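Local coordinates for lipase, class 3 (Penicillium roqueforti FM164, PDB 6L7N), which probably hydrolyses the ester bonds of lipids such as triacylglycerols, as a class 3 lipase of the alpha/beta-hydrolase fold, at residues F97-P102 against G107-L112. Numbering follows the deposited sequence.
Sequences FVYTNP and GCLADL
Phe97 meets the carboxylate of Asp111 through the ortho carbon CD1, which lies 3.6 Å from Asp111 OD2 in an oblique approach. The ring and carboxylate planes stand 66° apart. The other oxygen, Asp111 OD1, caps the N-terminus of helix 112-135 by accepting from Phe114 N. Val98 O takes a hydrogen bond from Leu112 N at 2.7 Å. The Val98 and Leu112 side chains run alongside each other and point the same way, CB to CB 4.0 Å. The Tyr99 and Leu109 side chains cross at about a right angle, with Tyr99 CD1 3.9 Å from Leu109 CB. The Tyr99 ring also stacks with Tyr213. Strands 99-100 and 110-111 form a short antiparallel beta hairpin that leads into helix 112-135. Tyr99 and Asp111 are its non-hydrogen-bonded pair, Thr100 and Ala110 its hydrogen-bonded pair. Thr100 N gives to Ala110 O, and Ala110 N returns a straighter bond to Thr100 O (161° at the hydrogen, 2.8 Å). Thr100 OG1 sits anti to the backbone N (chi1 -165°), which leaves CG2 3.6 Å from Ala110 O, while CB meets Leu112 CD1. Leu109 CD2 reaches Thr100 O, at 3.6 Å, and packs near the backbone of Asn101. Replacing Leu109 with an alanine would keep CB but lose both methyls, and would probably leave a gap beside Tyr99 CG, the Thr100 carbonyl and Asn101. Asn101 turns its OD1 to Asp103 N, within the hairpin loop. Pro102 CG packs 3.9 Å from Ala110 CB, which shares a face of the hairpin with Thr100, and both Thr100 and Pro102 touch Trp115. Pro102 CD also lies near Cys108 O, and Cys108 is tied to Cys105 in the connecting loop by a disulfide.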
# COMPACT_ATOMS: atom_id res chain seq x y z
N PHE A 97 -15.90 1.08 -11.56
CA PHE A 97 -14.62 0.51 -11.92
C PHE A 97 -14.59 0.18 -13.41
O PHE A 97 -15.63 0.12 -14.06
CB PHE A 97 -14.36 -0.71 -11.04
CG PHE A 97 -14.53 -0.41 -9.58
CD1 PHE A 97 -13.72 0.55 -8.98
CD2 PHE A 97 -15.55 -0.98 -8.84
CE1 PHE A 97 -13.88 0.88 -7.64
CE2 PHE A 97 -15.74 -0.64 -7.50
CZ PHE A 97 -14.89 0.28 -6.90
N VAL A 98 -13.38 0.06 -13.96
CA VAL A 98 -13.19 -0.27 -15.38
C VAL A 98 -11.94 -1.13 -15.51
O VAL A 98 -10.90 -0.83 -14.90
CB VAL A 98 -13.05 1.00 -16.26
CG1 VAL A 98 -12.84 0.62 -17.72
CG2 VAL A 98 -14.24 1.94 -16.12
N TYR A 99 -12.02 -2.19 -16.31
CA TYR A 99 -10.84 -3.00 -16.58
C TYR A 99 -9.90 -2.30 -17.56
O TYR A 99 -10.32 -1.48 -18.38
CB TYR A 99 -11.22 -4.35 -17.18
CG TYR A 99 -11.91 -5.29 -16.23
CD1 TYR A 99 -11.22 -5.88 -15.18
CD2 TYR A 99 -13.24 -5.61 -16.40
CE1 TYR A 99 -11.84 -6.75 -14.32
CE2 TYR A 99 -13.87 -6.49 -15.55
CZ TYR A 99 -13.17 -7.05 -14.51
OH TYR A 99 -13.81 -7.92 -13.66
N THR A 100 -8.62 -2.68 -17.50
CA THR A 100 -7.66 -2.31 -18.53
C THR A 100 -6.56 -3.35 -18.58
O THR A 100 -6.34 -4.11 -17.63
CB THR A 100 -7.05 -0.92 -18.31
OG1 THR A 100 -6.40 -0.48 -19.50
CG2 THR A 100 -5.99 -0.96 -17.20
N ASN A 101 -5.86 -3.40 -19.72
CA ASN A 101 -4.78 -4.35 -19.95
C ASN A 101 -3.46 -3.67 -19.68
O ASN A 101 -3.01 -2.86 -20.51
CB ASN A 101 -4.83 -4.88 -21.39
CG ASN A 101 -3.73 -5.91 -21.68
OD1 ASN A 101 -2.80 -6.10 -20.91
ND2 ASN A 101 -3.85 -6.59 -22.82
N PRO A 102 -2.79 -3.95 -18.56
CA PRO A 102 -1.57 -3.23 -18.20
C PRO A 102 -0.30 -3.78 -18.83
O PRO A 102 0.79 -3.26 -18.56
CB PRO A 102 -1.53 -3.39 -16.68
CG PRO A 102 -2.12 -4.73 -16.44
CD PRO A 102 -3.21 -4.89 -17.50
N GLY A 107 -3.36 -12.64 -19.87
CA GLY A 107 -4.69 -12.60 -19.32
C GLY A 107 -4.91 -11.63 -18.18
O GLY A 107 -6.05 -11.48 -17.74
N CYS A 108 -3.87 -10.96 -17.71
CA CYS A 108 -4.00 -10.07 -16.56
C CYS A 108 -4.67 -8.76 -16.95
O CYS A 108 -4.31 -8.14 -17.95
CB CYS A 108 -2.62 -9.81 -15.97
SG CYS A 108 -1.87 -11.36 -15.45
N LEU A 109 -5.68 -8.37 -16.18
CA LEU A 109 -6.37 -7.10 -16.31
C LEU A 109 -6.28 -6.38 -14.98
O LEU A 109 -6.41 -7.01 -13.93
CB LEU A 109 -7.85 -7.27 -16.69
CG LEU A 109 -8.16 -7.92 -18.04
CD1 LEU A 109 -9.65 -8.23 -18.14
CD2 LEU A 109 -7.70 -7.05 -19.20
N ALA A 110 -6.09 -5.07 -15.03
CA ALA A 110 -6.00 -4.24 -13.84
C ALA A 110 -7.14 -3.23 -13.81
O ALA A 110 -7.78 -2.95 -14.82
CB ALA A 110 -4.65 -3.49 -13.76
N ASP A 111 -7.40 -2.70 -12.62
CA ASP A 111 -8.32 -1.59 -12.46
C ASP A 111 -7.76 -0.35 -13.13
O ASP A 111 -6.63 0.06 -12.85
CB ASP A 111 -8.53 -1.29 -10.97
CG ASP A 111 -9.45 -0.13 -10.75
OD1 ASP A 111 -9.02 1.06 -10.81
OD2 ASP A 111 -10.62 -0.41 -10.53
N LEU A 112 -8.55 0.25 -14.01
CA LEU A 112 -8.04 1.33 -14.86
C LEU A 112 -7.57 2.53 -14.04
O LEU A 112 -6.55 3.15 -14.37
CB LEU A 112 -9.11 1.76 -15.86
CG LEU A 112 -8.76 3.00 -16.69
CD1 LEU A 112 -7.54 2.73 -17.56
CD2 LEU A 112 -9.96 3.45 -17.51